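Local structure of 1H-3-hydroxy-4-oxoquinoline 2,4-dioxygenase (Pseudomonas putida, 3IBT) at residues A[178-181]-A[182-186]; A[220-223]-A[224-228]; A[99-102]-A[103-107]. The protein cleaves the heterocyclic ring of 3-hydroxy-1H-quinolin-4-one with molecular oxygen, releasing N-formylanthranilate and carbon monoxide without any cofactor. All coordinates share one frame; numbering follows the deposited sequence.

Contact 1 (A[178-181]-A[182-186]); sequences WQRA and CREIE
Trp178 and Cys182, one helical turn apart, meet through a sulfur-aromatic contact. The thiol sulfur lies over a face of the indole: Cys182 SG is 4.4 Å from the centroid of the Trp178 five-membered ring and 24° off its normal, displaced toward the NE1 side of the rim. Trp178 holds CG anti to its own N (chi1 -175°), which brings the ring beside the next turn, although its CB points away from it. A small, polarisable cysteine suits this buried place beneath a wide ring. The indole's other neighbours include Arg146 and Phe149 of helix 142-154, so the pair belongs to the interface between two helices of the cap that the alpha/beta-hydrolase fold carries after strand 115-119. Trp153, a probable substrate-binding residue, lies close to Trp178, and Trp30, another, is near Ala181, whose lone methyl takes up little room there.

Charged side chains occupy a different side of the helix. The Arg183 guanidinium lays one face over Arg180 CA, while its NH2 approaches Arg180 CD at 3.4 Å. The two guanidinium planes are 30° apart, with Arg180 NH2 and Arg183 NH1 at 4.4 Å. Carboxylates are likely to offset this crowding of like charge: Arg183 NH2 reaches Glu184 OE2 at 3.0 Å, nearly in the guanidinium plane and on the anti lone pair of that oxygen, and is also salt-bridged to Asp67. Arg180 turns to a cation-pi contact with Phe68. Its aliphatic CG rests 4.0 Å from Glu184 CG, methylene against methylene.

Backbone bonds of the alpha-helical pattern run underneath, from Arg183 N to Gln179 O (3.0 Å), from Glu184 N to Arg180 O and from Ile185 N to Ala181 O (2.8 Å).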
loop_
_atom_site.group_PDB
_atom_site.type_symbol
_atom_site.label_atom_id
_atom_site.label_comp_id
_atom_site.label_asym_id
_atom_site.label_seq_id
_atom_site.Cartn_x
_atom_site.Cartn_y
_atom_site.Cartn_z
ATOM N N TRP A 178 -5.570 -5.771 -13.402
ATOM C CA TRP A 178 -4.771 -4.614 -13.748
ATOM C C TRP A 178 -5.683 -3.390 -14.038
ATOM O O TRP A 178 -5.372 -2.222 -13.704
ATOM C CB TRP A 178 -3.823 -4.905 -14.933
ATOM C CG TRP A 178 -2.948 -3.704 -15.167
ATOM C CD1 TRP A 178 -3.061 -2.802 -16.170
ATOM C CD2 TRP A 178 -1.894 -3.223 -14.311
ATOM N NE1 TRP A 178 -2.118 -1.810 -16.025
ATOM C CE2 TRP A 178 -1.395 -2.042 -14.888
ATOM C CE3 TRP A 178 -1.313 -3.689 -13.129
ATOM C CZ2 TRP A 178 -0.339 -1.307 -14.316
ATOM C CZ3 TRP A 178 -0.276 -2.951 -12.551
ATOM C CH2 TRP A 178 0.200 -1.783 -13.150
ATOM N N GLN A 179 -6.821 -3.694 -14.649
ATOM C CA GLN A 179 -7.751 -2.691 -15.106
ATOM C C GLN A 179 -8.572 -2.172 -13.960
ATOM O O GLN A 179 -8.660 -0.967 -13.782
ATOM C CB GLN A 179 -8.645 -3.267 -16.189
ATOM C CG GLN A 179 -7.903 -3.499 -17.501
ATOM C CD GLN A 179 -8.701 -4.340 -18.490
ATOM O OE1 GLN A 179 -9.899 -4.583 -18.305
ATOM N NE2 GLN A 179 -8.035 -4.783 -19.556
ATOM N N ARG A 180 -9.167 -3.065 -13.172
ATOM C CA ARG A 180 -9.911 -2.613 -12.001
ATOM C C ARG A 180 -9.050 -1.606 -11.210
ATOM O O ARG A 180 -9.535 -0.560 -10.763
ATOM C CB ARG A 180 -10.378 -3.784 -11.120
ATOM C CG ARG A 180 -10.996 -3.304 -9.788
ATOM C CD ARG A 180 -12.309 -3.953 -9.383
ATOM N NE ARG A 180 -12.120 -5.361 -9.047
ATOM C CZ ARG A 180 -12.330 -6.367 -9.890
ATOM N NH1 ARG A 180 -12.106 -7.613 -9.496
ATOM N NH2 ARG A 180 -12.758 -6.128 -11.125
ATOM N N ALA A 181 -7.766 -1.937 -11.098
ATOM C CA ALA A 181 -6.823 -1.182 -10.331
ATOM C C ALA A 181 -6.769 0.248 -10.850
ATOM O O ALA A 181 -6.763 1.226 -10.085
ATOM C CB ALA A 181 -5.474 -1.831 -10.435
ATOM N N CYS A 182 -6.769 0.357 -12.167
ATOM C CA CYS A 182 -6.669 1.656 -12.784
ATOM C C CYS A 182 -7.947 2.452 -12.644
ATOM O O CYS A 182 -7.901 3.626 -12.270
ATOM C CB CYS A 182 -6.160 1.542 -14.212
ATOM S SG CYS A 182 -4.476 0.855 -14.120
ATOM N N ARG A 183 -9.081 1.804 -12.851
ATOM C CA ARG A 183 -10.345 2.474 -12.648
ATOM C C ARG A 183 -10.381 2.994 -11.230
ATOM O O ARG A 183 -10.815 4.124 -10.956
ATOM C CB ARG A 183 -11.494 1.502 -12.772
ATOM C CG ARG A 183 -11.802 0.949 -14.118
ATOM C CD ARG A 183 -13.191 0.404 -13.993
ATOM N NE ARG A 183 -13.462 0.077 -12.578
ATOM C CZ ARG A 183 -13.683 -1.166 -12.128
ATOM N NH1 ARG A 183 -13.677 -2.231 -12.981
ATOM N NH2 ARG A 183 -13.925 -1.346 -10.823
ATOM N N GLU A 184 -9.924 2.158 -10.316
ATOM C CA GLU A 184 -10.084 2.499 -8.933
ATOM C C GLU A 184 -9.174 3.579 -8.474
ATOM O O GLU A 184 -9.627 4.488 -7.788
ATOM C CB GLU A 184 -9.962 1.279 -8.049
ATOM C CG GLU A 184 -11.146 0.386 -8.253
ATOM C CD GLU A 184 -12.441 1.146 -8.116
ATOM O OE1 GLU A 184 -12.554 1.990 -7.191
ATOM O OE2 GLU A 184 -13.341 0.903 -8.943
ATOM N N ILE A 185 -7.903 3.481 -8.849
ATOM C CA ILE A 185 -6.923 4.478 -8.462
ATOM C C ILE A 185 -7.352 5.810 -9.067
ATOM O O ILE A 185 -7.416 6.865 -8.372
ATOM C CB ILE A 185 -5.501 4.100 -8.959
ATOM C CG1 ILE A 185 -4.989 2.803 -8.304
ATOM C CG2 ILE A 185 -4.511 5.273 -8.725
ATOM C CD1 ILE A 185 -3.742 2.201 -8.956
ATOM N N GLU A 186 -7.680 5.720 -10.362
ATOM C CA GLU A 186 -8.199 6.840 -11.110
ATOM C C GLU A 186 -9.363 7.404 -10.338
ATOM O O GLU A 186 -9.316 8.547 -9.938
ATOM C CB GLU A 186 -8.624 6.442 -12.522
ATOM C CG GLU A 186 -8.280 7.502 -13.583
ATOM C CD GLU A 186 -8.859 7.226 -14.995
ATOM O OE1 GLU A 186 -9.718 6.315 -15.174
ATOM O OE2 GLU A 186 -8.465 7.965 -15.940
#

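Contact 2 (A[220-223]-A[224-228]); sequences YRQL and QLEFA. Unlike the reference sequence in segment 224-228: Glu226 (reference Asp).
Tyr220 and Gln224 make the main side-chain contact between neighbouring turns of helix 218-230. The amide oxygen Gln224 OE1 comes within 3.4 Å of Tyr220 CE2 and 3.8 Å of Tyr220 CD2, so it approaches that flank of the ring from an oblique direction, with the amide and ring planes 66° apart. A chi1 of -169° swings the Tyr220 phenol forward along the helix toward the glutamine. On another side of the helix, Gln222 OE1 lies 3.7 Å from Glu226 CG, a looser meeting; Glu226, an aspartate in the reference sequence, is polar and exposed.

Beneath them the backbone supplies the spacing. Gln224 N bonds to Tyr220 O at 3.3 Å, and Phe227 N to Leu223 O at 2.9 Å, while the apolar side chains of Leu223 and Phe227 both pack on Leu196 of helix 195-200.

Farther out, the polar ends of the central pair are held by other parts of the fold. Tyr220 OH is hydrogen-bonded to Leu123 N, in the loop following Asp120, and Gln224 NE2 to His210 ND1 on strand 207-212. Replacing Gln224 by an alanine would probably leave His210 ND1 without its amide partner and open a gap beside the tyrosine ring. The helix is the crossover of the beta-alpha-beta unit between strands 207-212 and 234-238, and Gln224 also touches Phe234 and Pro236. With NE2 and the phenol oxygen thus satisfied, Gln224 OE1 meets ring carbons whose hydrogens are weakly positive, a contact that is probably mildly favourable.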
loop_
_atom_site.group_PDB
_atom_site.type_symbol
_atom_site.label_atom_id
_atom_site.label_comp_id
_atom_site.label_asym_id
_atom_site.label_seq_id
_atom_site.Cartn_x
_atom_site.Cartn_y
_atom_site.Cartn_z
ATOM N N TYR A 220 9.544 17.216 -5.465
ATOM C CA TYR A 220 8.650 16.356 -4.703
ATOM C C TYR A 220 9.164 16.126 -3.302
ATOM O O TYR A 220 8.402 16.169 -2.345
ATOM C CB TYR A 220 8.524 14.992 -5.407
ATOM C CG TYR A 220 7.427 14.059 -4.891
ATOM C CD1 TYR A 220 6.103 14.191 -5.343
ATOM C CD2 TYR A 220 7.715 13.018 -3.991
ATOM C CE1 TYR A 220 5.078 13.328 -4.911
ATOM C CE2 TYR A 220 6.680 12.131 -3.533
ATOM C CZ TYR A 220 5.375 12.308 -4.007
ATOM O OH TYR A 220 4.356 11.500 -3.579
ATOM N N ARG A 221 10.455 15.844 -3.179
ATOM C CA ARG A 221 11.035 15.679 -1.870
ATOM C C ARG A 221 10.832 16.978 -1.092
ATOM O O ARG A 221 10.472 16.948 0.065
ATOM C CB ARG A 221 12.514 15.321 -1.991
ATOM C CG ARG A 221 12.781 14.018 -2.758
ATOM C CD ARG A 221 14.273 13.792 -2.912
ATOM N NE ARG A 221 14.560 12.690 -3.814
ATOM C CZ ARG A 221 14.981 12.849 -5.071
ATOM N NH1 ARG A 221 15.168 14.078 -5.555
ATOM N NH2 ARG A 221 15.225 11.793 -5.857
ATOM N N GLN A 222 11.027 18.119 -1.754
ATOM C CA GLN A 222 10.839 19.422 -1.145
ATOM C C GLN A 222 9.365 19.703 -0.783
ATOM O O GLN A 222 9.057 20.318 0.252
ATOM C CB GLN A 222 11.333 20.467 -2.120
ATOM C CG GLN A 222 11.558 21.816 -1.540
ATOM C CD GLN A 222 12.311 21.782 -0.242
ATOM O OE1 GLN A 222 11.800 22.240 0.763
ATOM N NE2 GLN A 222 13.538 21.263 -0.253
ATOM N N LEU A 223 8.456 19.280 -1.642
ATOM C CA LEU A 223 7.037 19.428 -1.368
ATOM C C LEU A 223 6.660 18.778 -0.032
ATOM O O LEU A 223 5.768 19.260 0.650
ATOM C CB LEU A 223 6.209 18.777 -2.480
ATOM C CG LEU A 223 4.695 18.761 -2.259
ATOM C CD1 LEU A 223 4.068 20.003 -2.889
ATOM C CD2 LEU A 223 3.963 17.447 -2.711
ATOM N N GLN A 224 7.316 17.689 0.353
ATOM C CA GLN A 224 6.847 17.030 1.563
ATOM C C GLN A 224 7.449 17.724 2.755
ATOM O O GLN A 224 6.765 17.973 3.759
ATOM C CB GLN A 224 7.101 15.522 1.584
ATOM C CG GLN A 224 6.258 14.767 0.555
ATOM C CD GLN A 224 6.525 13.252 0.587
ATOM O OE1 GLN A 224 7.281 12.730 -0.224
ATOM N NE2 GLN A 224 5.921 12.552 1.557
ATOM N N LEU A 225 8.721 18.047 2.639
ATOM C CA LEU A 225 9.402 18.759 3.706
ATOM C C LEU A 225 8.596 19.959 4.080
ATOM O O LEU A 225 8.441 20.274 5.266
ATOM C CB LEU A 225 10.785 19.154 3.266
ATOM C CG LEU A 225 11.889 18.255 3.832
ATOM C CD1 LEU A 225 11.456 16.766 4.101
ATOM C CD2 LEU A 225 13.050 18.328 2.862
ATOM N N GLU A 226 7.993 20.548 3.048
ATOM C CA GLU A 226 7.157 21.739 3.195
ATOM C C GLU A 226 5.758 21.489 3.714
ATOM O O GLU A 226 5.294 22.227 4.565
ATOM C CB GLU A 226 7.123 22.553 1.906
ATOM C CG GLU A 226 8.395 23.371 1.676
ATOM C CD GLU A 226 8.363 23.977 0.301
ATOM O OE1 GLU A 226 7.565 23.464 -0.518
ATOM O OE2 GLU A 226 9.089 24.982 0.029
ATOM N N PHE A 227 5.090 20.440 3.232
ATOM C CA PHE A 227 3.813 20.095 3.801
ATOM C C PHE A 227 3.952 19.864 5.275
ATOM O O PHE A 227 3.157 20.363 6.084
ATOM C CB PHE A 227 3.271 18.851 3.188
ATOM C CG PHE A 227 1.838 18.641 3.507
ATOM C CD1 PHE A 227 1.437 17.573 4.335
ATOM C CD2 PHE A 227 0.872 19.530 3.021
ATOM C CE1 PHE A 227 0.084 17.394 4.648
ATOM C CE2 PHE A 227 -0.498 19.362 3.324
ATOM C CZ PHE A 227 -0.886 18.299 4.133
ATOM N N ALA A 228 4.992 19.110 5.616
ATOM C CA ALA A 228 5.269 18.740 6.993
ATOM C C ALA A 228 5.583 19.948 7.883
ATOM O O ALA A 228 5.293 19.948 9.089
ATOM C CB ALA A 228 6.364 17.760 7.029
#

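Contact 3 (A[99-102]-A[103-107]); sequences WVNI and DVCEQ
From Trp99 to Glu106 the chain keeps alpha-helical spacing, with Asp103 N bonded to Trp99 O, Val104 N to Val100 O, Cys105 N to Asn101 O and Glu106 N to Ile102 O, all at 2.9 to 3.1 Å.

Side chains add only light contacts. Cys105 SG sits 3.9 Å from both Asn101 O and Asn101 OD1, a small sulfur resting beside the turn that precedes it. With chi1 at -170° the Asn101 amide swings beside its own carbonyl, toward the turn that carries Cys105. Its polar atoms are spoken for elsewhere: OD1 bonds to Thr116 OG1 and ND2 to Ser93 OG, which makes this buried asparagine a link between two strands. Val104 sets CG2 against Val100 O at 3.6 Å, its compact branched shape fitting between the helix and Met91 of strand 89-94. Asp103 CB lies 3.3 Å from the same oxygen, and its short side chain suits a buried place beside Ala74.

This helix follows the turn at Ser95, which corresponds to the nucleophile elbow of the alpha/beta-hydrolase fold, and crosses over from strand 89-94 to strand 115-119. Asn101 also presses on Met91 in the first of these strands, Asp103 faces helix 70-83, Glu106 forms a salt bridge to Arg198 of helix 195-200, and Trp99 meets Trp192 and Tyr189 of helix 175-192.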
loop_
_atom_site.group_PDB
_atom_site.type_symbol
_atom_site.label_atom_id
_atom_site.label_comp_id
_atom_site.label_asym_id
_atom_site.label_seq_id
_atom_site.Cartn_x
_atom_site.Cartn_y
_atom_site.Cartn_z
ATOM N N TRP A 99 -4.928 4.561 0.143
ATOM C CA TRP A 99 -6.347 4.902 0.077
ATOM C C TRP A 99 -7.167 3.995 1.038
ATOM O O TRP A 99 -8.012 4.504 1.781
ATOM C CB TRP A 99 -6.924 4.743 -1.348
ATOM C CG TRP A 99 -6.293 5.551 -2.378
ATOM C CD1 TRP A 99 -5.402 5.127 -3.331
ATOM C CD2 TRP A 99 -6.486 6.955 -2.589
ATOM N NE1 TRP A 99 -5.011 6.194 -4.104
ATOM C CE2 TRP A 99 -5.649 7.330 -3.668
ATOM C CE3 TRP A 99 -7.248 7.944 -1.938
ATOM C CZ2 TRP A 99 -5.569 8.646 -4.133
ATOM C CZ3 TRP A 99 -7.166 9.274 -2.407
ATOM C CH2 TRP A 99 -6.332 9.606 -3.494
ATOM N N VAL A 100 -6.934 2.676 1.020
ATOM C CA VAL A 100 -7.593 1.753 1.981
ATOM C C VAL A 100 -7.200 2.038 3.462
ATOM O O VAL A 100 -8.046 2.182 4.335
ATOM C CB VAL A 100 -7.291 0.252 1.616
ATOM C CG1 VAL A 100 -7.950 -0.711 2.582
ATOM C CG2 VAL A 100 -7.668 -0.051 0.147
ATOM N N ASN A 101 -5.899 2.121 3.712
ATOM C CA ASN A 101 -5.351 2.514 4.999
ATOM C C ASN A 101 -6.059 3.747 5.607
ATOM O O ASN A 101 -6.617 3.676 6.721
ATOM C CB ASN A 101 -3.858 2.786 4.816
ATOM C CG ASN A 101 -3.122 2.964 6.123
ATOM O OD1 ASN A 101 -3.727 3.246 7.170
ATOM N ND2 ASN A 101 -1.794 2.811 6.075
ATOM N N ILE A 102 -6.065 4.861 4.869
ATOM C CA ILE A 102 -6.675 6.071 5.375
ATOM C C ILE A 102 -8.177 5.937 5.579
ATOM O O ILE A 102 -8.749 6.534 6.496
ATOM C CB ILE A 102 -6.310 7.272 4.506
ATOM C CG1 ILE A 102 -4.806 7.431 4.554
ATOM C CG2 ILE A 102 -6.906 8.562 5.038
ATOM C CD1 ILE A 102 -4.270 7.598 5.940
ATOM N N ASP A 103 -8.821 5.135 4.744
ATOM C CA ASP A 103 -10.252 4.895 4.911
ATOM C C ASP A 103 -10.520 4.288 6.292
ATOM O O ASP A 103 -11.494 4.631 6.977
ATOM C CB ASP A 103 -10.797 3.971 3.821
ATOM C CG ASP A 103 -12.297 4.189 3.565
ATOM O OD1 ASP A 103 -12.719 5.367 3.479
ATOM O OD2 ASP A 103 -13.068 3.205 3.439
ATOM N N VAL A 104 -9.627 3.399 6.710
ATOM C CA VAL A 104 -9.849 2.677 7.942
ATOM C C VAL A 104 -9.550 3.613 9.092
ATOM O O VAL A 104 -10.294 3.641 10.061
ATOM C CB VAL A 104 -9.047 1.390 7.984
ATOM C CG1 VAL A 104 -9.044 0.819 9.366
ATOM C CG2 VAL A 104 -9.623 0.407 6.998
ATOM N N CYS A 105 -8.505 4.421 8.957
ATOM C CA CYS A 105 -8.226 5.430 9.971
ATOM C C CYS A 105 -9.413 6.343 10.141
ATOM O O CYS A 105 -9.625 6.892 11.219
ATOM C CB CYS A 105 -7.011 6.259 9.609
ATOM S SG CYS A 105 -5.431 5.447 9.930
ATOM N N GLU A 106 -10.185 6.500 9.066
ATOM C CA GLU A 106 -11.364 7.362 9.083
ATOM C C GLU A 106 -12.603 6.619 9.566
ATOM O O GLU A 106 -13.470 7.232 10.197
ATOM C CB GLU A 106 -11.634 7.981 7.705
ATOM C CG GLU A 106 -12.587 9.213 7.717
ATOM C CD GLU A 106 -13.200 9.551 6.340
ATOM O OE1 GLU A 106 -12.640 9.109 5.311
ATOM O OE2 GLU A 106 -14.235 10.268 6.273
ATOM N N GLN A 107 -12.693 5.316 9.268
ATOM C CA GLN A 107 -13.876 4.519 9.631
ATOM C C GLN A 107 -13.877 4.217 11.113
ATOM O O GLN A 107 -14.841 4.521 11.796
ATOM C CB GLN A 107 -14.012 3.245 8.782
ATOM C CG GLN A 107 -14.689 3.463 7.386
ATOM C CD GLN A 107 -15.270 2.169 6.762
ATOM O OE1 GLN A 107 -14.967 1.825 5.610
ATOM N NE2 GLN A 107 -16.098 1.453 7.533
#

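All three contacts are local turns within single helices, so none closes a long loop; they come in series along the chain, neither nested nor crossed. Contact 3 comes first, on the crossover helix between strands 89-94 and 115-119 in the middle of the sheet. The chain then leaves for the helical cap, where contact 1 lies on helix 175-192, which packs on helix 142-154 through Trp178 and farther along reaches Trp99 of contact 3. It returns through strand 207-212 to contact 2, on the crossover leading to the outermost strand 234-238. Contacts 1 and 3 approach to about 5 Å between nearest atoms without touching; contact 2 stays farther from both.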